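Tll0287 protein (Thermosynechococcus elongatus, PDB 5B82) binds heme c covalently in a PAS-like domain and may have a redox or sensory role. Local coordinates at residues A[34-37]-A[38-42]; A[72-75]-A[76-80]. All blocks are in the same frame, centred on the assembly; numbering follows the deposited sequence.

Interaction 1. Residues A[34-37]-A[38-42]; sequences VVTA and IEQLD
I38 sits one helical turn after V34, and its backbone N donates to V34 O at 3.0 Å in a nearly straight bond (172° at the hydrogen). Its side chain leans back over that same turn. With chi1 at -64°, CG1 lies beside the backbone N; I38 CG1 settles 3.4 Å from V34 O, with V34 CG1 a looser 4.4 Å from I38 CG1. A branched, apolar residue suits this place because it fills the helix face turned to the sheet, where I38 meets Y131, Y176 and V178. The single methyl of A37 suits a partly exposed place, its CB only 3.1 Å from the N of I38, the next residue, and A37 O accepts from L41 N at 3.0 Å. T36 lies on a more open side. Its OG1, a hydroxyl that can bond within its own helix, is hydrogen-bonded to G32 O one turn earlier, while CG2 touches Q40 NE2 at 3.6 Å, the two side chains crossing at a slant. T36 O in turn receives Q40 N. A water donates to both V35 O (2.9 Å) and E39 OE1 (2.7 Å), adding a second donor to a carbonyl that E39 N already uses; E39 OE2 is meanwhile salt-bridged to R133. The i to i+4 ladder is that of a regular alpha-helix, amphipathic here, with V34, I38 and L41 laid against the antiparallel sheet of the PAS-like domain.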
ATOM      1  N   VAL A  34      -5.940   9.499  11.478  1.00 21.22           N
ATOM      2  CA  VAL A  34      -5.383   9.065  10.194  1.00 21.10           C
ATOM      3  C   VAL A  34      -4.075   8.273  10.375  1.00 21.12           C
ATOM      4  O   VAL A  34      -3.927   7.156   9.829  1.00 16.96           O
ATOM      5  CB  VAL A  34      -5.130  10.246   9.233  1.00 15.21           C
ATOM      6  CG1 VAL A  34      -4.317   9.782   8.017  1.00 14.24           C
ATOM      7  CG2 VAL A  34      -6.447  10.865   8.770  1.00 22.81           C
ATOM      8  N   VAL A  35      -3.131   8.843  11.128  1.00 17.86           N
ATOM      9  CA  VAL A  35      -1.856   8.105  11.350  1.00 16.84           C
ATOM     10  C   VAL A  35      -2.080   6.697  11.934  1.00 21.49           C
ATOM     11  O   VAL A  35      -1.512   5.677  11.455  1.00 21.30           O
ATOM     12  CB  VAL A  35      -0.878   8.920  12.244  1.00 16.60           C
ATOM     13  CG1 VAL A  35       0.360   8.100  12.637  1.00 15.57           C
ATOM     14  CG2 VAL A  35      -0.485  10.236  11.548  1.00 14.79           C
ATOM     15  N   THR A  36      -2.932   6.637  12.952  1.00 23.29           N
ATOM     16  CA  THR A  36      -3.227   5.369  13.604  1.00 21.01           C
ATOM     17  C   THR A  36      -3.892   4.374  12.656  1.00 24.72           C
ATOM     18  O   THR A  36      -3.487   3.211  12.595  1.00 19.66           O
ATOM     19  CB  THR A  36      -4.110   5.542  14.844  1.00 23.70           C
ATOM     20  OG1 THR A  36      -3.426   6.357  15.799  1.00 22.06           O
ATOM     21  CG2 THR A  36      -4.394   4.180  15.482  1.00 25.60           C
ATOM     22  N   ALA A  37      -4.898   4.834  11.914  1.00 21.69           N
ATOM     23  CA  ALA A  37      -5.620   3.967  10.987  1.00 21.62           C
ATOM     24  C   ALA A  37      -4.676   3.365   9.957  1.00 21.19           C
ATOM     25  O   ALA A  37      -4.713   2.149   9.696  1.00 24.48           O
ATOM     26  CB  ALA A  37      -6.738   4.747  10.282  1.00 19.39           C
ATOM     27  N   ILE A  38      -3.829   4.214   9.373  1.00 17.56           N
ATOM     28  CA  ILE A  38      -2.883   3.720   8.372  1.00 14.61           C
ATOM     29  C   ILE A  38      -1.885   2.718   8.970  1.00 19.77           C
ATOM     30  O   ILE A  38      -1.618   1.656   8.386  1.00 18.95           O
ATOM     31  CB  ILE A  38      -2.147   4.864   7.666  1.00 13.64           C
ATOM     32  CG1 ILE A  38      -3.159   5.705   6.872  1.00 24.85           C
ATOM     33  CG2 ILE A  38      -1.076   4.324   6.722  1.00 14.33           C
ATOM     34  CD1 ILE A  38      -4.070   4.867   5.987  1.00 20.96           C
ATOM     35  N   GLU A  39      -1.359   3.041  10.143  1.00 19.28           N
ATOM     36  CA  GLU A  39      -0.410   2.131  10.772  1.00 18.89           C
ATOM     37  C   GLU A  39      -1.049   0.772  11.104  1.00 27.38           C
ATOM     38  O   GLU A  39      -0.411  -0.278  10.964  1.00 29.75           O
ATOM     39  CB  GLU A  39       0.242   2.783  11.993  1.00 18.51           C
ATOM     40  CG  GLU A  39       1.660   2.266  12.241  1.00 23.31           C
ATOM     41  CD  GLU A  39       2.635   2.694  11.162  1.00 24.87           C
ATOM     42  OE1 GLU A  39       2.366   3.699  10.450  1.00 25.56           O
ATOM     43  OE2 GLU A  39       3.676   2.021  11.013  1.00 24.91           O
ATOM     44  N   GLN A  40      -2.319   0.791  11.512  1.00 28.72           N
ATOM     45  CA  GLN A  40      -3.061  -0.439  11.795  1.00 27.47           C
ATOM     46  C   GLN A  40      -3.288  -1.256  10.534  1.00 26.85           C
ATOM     47  O   GLN A  40      -3.211  -2.493  10.561  1.00 30.16           O
ATOM     48  CB  GLN A  40      -4.408  -0.121  12.444  1.00 34.20           C
ATOM     49  CG  GLN A  40      -4.329   0.184  13.923  1.00 36.77           C
ATOM     50  CD  GLN A  40      -5.643   0.711  14.483  1.00 42.78           C
ATOM     51  OE1 GLN A  40      -6.567   1.040  13.732  1.00 51.47           O
ATOM     52  NE2 GLN A  40      -5.729   0.801  15.808  1.00 39.37           N
ATOM     53  N   LEU A  41      -3.578  -0.569   9.433  0.50 25.80           N
ATOM     54  CA  LEU A  41      -3.707  -1.235   8.141  0.50 25.54           C
ATOM     55  C   LEU A  41      -2.391  -1.928   7.745  0.50 22.89           C
ATOM     56  O   LEU A  41      -2.388  -3.075   7.259  0.50 23.04           O
ATOM     57  CB  LEU A  41      -4.132  -0.221   7.076  0.50 25.11           C
ATOM     58  CG  LEU A  41      -4.523  -0.768   5.709  0.50 16.73           C
ATOM     59  CD1 LEU A  41      -5.678  -1.753   5.849  0.50 19.54           C
ATOM     60  CD2 LEU A  41      -4.890   0.373   4.767  0.50 16.48           C
ATOM     61  N   ASP A  42      -1.276  -1.238   7.976  1.00 21.89           N
ATOM     62  CA  ASP A  42       0.037  -1.776   7.646  1.00 23.78           C
ATOM     63  C   ASP A  42       0.386  -3.009   8.497  1.00 21.63           C
ATOM     64  O   ASP A  42       0.841  -4.047   7.985  1.00 22.94           O
ATOM     65  CB  ASP A  42       1.100  -0.693   7.814  1.00 24.12           C
ATOM     66  CG  ASP A  42       2.396  -1.049   7.118  1.00 32.03           C
ATOM     67  OD1 ASP A  42       2.342  -1.346   5.902  1.00 26.24           O
ATOM     68  OD2 ASP A  42       3.457  -1.051   7.789  1.00 31.61           O
TER
HETATM   69  O   HOH W   1       0.731   5.699   9.677  1.00 18.56           O

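Interaction 2. Residues A[72-75]-A[76-80]; sequences GKQA and KEIAA
Q74 and I78 make the main apolar contact of this helical stretch, Q74 CG lying 3.8 Å from I78 CD1. The isoleucine chain is stretched out beyond CG1 (chi2 174°) and runs back along the preceding turn, which brings I78 CG1 to 3.1 Å from Q74 O, a tight fit. Q74 CG thus offers an apolar surface to I78, while the Q74 side chain also touches L41 and M44 of helix 28-49. Trimming I78 to an alanine would probably open a gap beside the Q74 aliphatic chain and give that glutamine more freedom to turn. A75 and A79 are small enough to let this helix lie close to V86 of strand 85-89. The backbone supplies the regular bonds: K76 N to G72 O, E77 N to K73 O, I78 N to Q74 O, and A79 N to A75 O at 2.9 Å. The polar ends come together beside this packing. The Q74 amide and the E77 carboxylate stand almost perpendicular, their planes 80° apart, with Q74 NE2 3.5 Å from E77 OE1. K73, bent along its chain, brings NZ to 4.3 Å from E77 OE2, too long for a salt bridge. Lysine and glutamate suit these exposed positions, and their i to i+4 spacing is likely to give at most a mild attraction, alongside the four backbone hydrogen bonds and the Q74-I78 packing.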
ATOM      1  N   GLY A  72      -7.031  -3.571   0.850  1.00 28.94           N
ATOM      2  CA  GLY A  72      -7.749  -2.649  -0.021  1.00 28.18           C
ATOM      3  C   GLY A  72      -9.198  -2.475   0.407  1.00 31.45           C
ATOM      4  O   GLY A  72      -9.743  -1.348   0.405  1.00 35.57           O
ATOM      5  N   LYS A  73      -9.832  -3.587   0.774  1.00 31.36           N
ATOM      6  CA  LYS A  73     -11.210  -3.520   1.261  1.00 37.07           C
ATOM      7  C   LYS A  73     -11.298  -2.628   2.499  1.00 36.94           C
ATOM      8  O   LYS A  73     -12.167  -1.741   2.598  1.00 36.30           O
ATOM      9  CB  LYS A  73     -11.755  -4.916   1.560  1.00 38.59           C
ATOM     10  CG  LYS A  73     -13.230  -4.949   1.912  1.00 44.10           C
ATOM     11  CD  LYS A  73     -13.891  -6.231   1.425  1.00 52.66           C
ATOM     12  CE  LYS A  73     -13.613  -7.405   2.353  1.00 59.37           C
ATOM     13  NZ  LYS A  73     -14.617  -7.498   3.453  1.00 62.88           N
ATOM     14  N   GLN A  74     -10.379  -2.850   3.432  1.00 31.27           N
ATOM     15  CA  GLN A  74     -10.366  -2.081   4.666  1.00 34.28           C
ATOM     16  C   GLN A  74     -10.111  -0.609   4.389  1.00 34.73           C
ATOM     17  O   GLN A  74     -10.697   0.262   5.032  1.00 30.18           O
ATOM     18  CB  GLN A  74      -9.318  -2.611   5.634  1.00 40.54           C
ATOM     19  CG  GLN A  74      -9.272  -1.826   6.926  1.00 49.92           C
ATOM     20  CD  GLN A  74      -9.892  -2.567   8.075  1.00 55.48           C
ATOM     21  OE1 GLN A  74      -9.366  -3.586   8.524  1.00 60.81           O
ATOM     22  NE2 GLN A  74     -11.020  -2.063   8.562  1.00 54.12           N
ATOM     23  N   ALA A  75      -9.240  -0.339   3.425  1.00 33.22           N
ATOM     24  CA  ALA A  75      -8.968   1.026   2.995  1.00 35.23           C
ATOM     25  C   ALA A  75     -10.253   1.706   2.515  1.00 30.45           C
ATOM     26  O   ALA A  75     -10.552   2.848   2.913  1.00 28.01           O
ATOM     27  CB  ALA A  75      -7.922   1.030   1.898  1.00 33.35           C
ATOM     28  N   LYS A  76     -11.017   1.009   1.674  1.00 29.57           N
ATOM     29  CA  LYS A  76     -12.299   1.565   1.232  1.00 30.78           C
ATOM     30  C   LYS A  76     -13.237   1.833   2.406  1.00 33.06           C
ATOM     31  O   LYS A  76     -13.902   2.878   2.456  1.00 37.94           O
ATOM     32  CB  LYS A  76     -12.978   0.666   0.202  1.00 30.04           C
ATOM     33  CG  LYS A  76     -12.297   0.677  -1.149  1.00 32.79           C
ATOM     34  CD  LYS A  76     -13.042  -0.185  -2.156  1.00 43.19           C
ATOM     35  CE  LYS A  76     -12.221  -0.354  -3.422  1.00 47.02           C
ATOM     36  NZ  LYS A  76     -12.942  -1.156  -4.448  1.00 54.48           N
ATOM     37  N   GLU A  77     -13.273   0.899   3.354  1.00 33.46           N
ATOM     38  CA  GLU A  77     -14.117   1.059   4.540  1.00 32.96           C
ATOM     39  C   GLU A  77     -13.747   2.280   5.386  1.00 32.04           C
ATOM     40  O   GLU A  77     -14.617   3.007   5.857  1.00 34.86           O
ATOM     41  CB  GLU A  77     -14.086  -0.207   5.401  1.00 39.53           C
ATOM     42  CG  GLU A  77     -14.675  -1.423   4.707  1.00 44.77           C
ATOM     43  CD  GLU A  77     -14.642  -2.668   5.572  1.00 53.01           C
ATOM     44  OE1 GLU A  77     -13.891  -2.677   6.575  1.00 54.01           O
ATOM     45  OE2 GLU A  77     -15.372  -3.632   5.249  1.00 54.17           O
ATOM     46  N   ILE A  78     -12.453   2.500   5.566  1.00 28.72           N
ATOM     47  CA  ILE A  78     -11.948   3.639   6.323  1.00 25.99           C
ATOM     48  C   ILE A  78     -12.288   4.950   5.606  1.00 26.87           C
ATOM     49  O   ILE A  78     -12.781   5.912   6.220  1.00 30.02           O
ATOM     50  CB  ILE A  78     -10.423   3.484   6.524  1.00 29.69           C
ATOM     51  CG1 ILE A  78     -10.141   2.230   7.362  1.00 27.06           C
ATOM     52  CG2 ILE A  78      -9.817   4.705   7.179  1.00 31.34           C
ATOM     53  CD1 ILE A  78      -8.666   1.885   7.521  1.00 26.01           C
ATOM     54  N   ALA A  79     -12.032   4.963   4.298  1.00 26.30           N
ATOM     55  CA  ALA A  79     -12.342   6.108   3.455  1.00 29.42           C
ATOM     56  C   ALA A  79     -13.805   6.495   3.612  1.00 28.16           C
ATOM     57  O   ALA A  79     -14.116   7.663   3.842  1.00 31.08           O
ATOM     58  CB  ALA A  79     -12.048   5.794   2.005  1.00 22.47           C
ATOM     59  N   ALA A  80     -14.691   5.504   3.504  1.00 32.48           N
ATOM     60  CA  ALA A  80     -16.136   5.759   3.548  1.00 37.10           C
ATOM     61  C   ALA A  80     -16.595   6.172   4.938  1.00 37.64           C
ATOM     62  O   ALA A  80     -17.404   7.082   5.087  1.00 42.09           O
ATOM     63  CB  ALA A  80     -16.922   4.539   3.069  1.00 35.98           C
TER

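In the fold
Following the chain from the N terminus, interaction 1 lies wholly within helix 28-49 and interaction 2 wholly within helix 69-82, the next helix. Each spans adjoining residues, so neither closes a loop; they stand in series, neither nesting nor crossing. Their centres are about 12 Å apart, yet the two stretches meet where L41, which was modelled in two conformers, packs in one of them on the CB atoms of Q74 and A75. One face of helix 28-49 covers strands 128-136 and 172-181, while helix 69-82 reaches strand 85-89 at the sheet edge. Interaction 2 comes nearer the heme c, with G72 about 5 Å from it (nearest atoms), against about 9 Å for the L41 side chain.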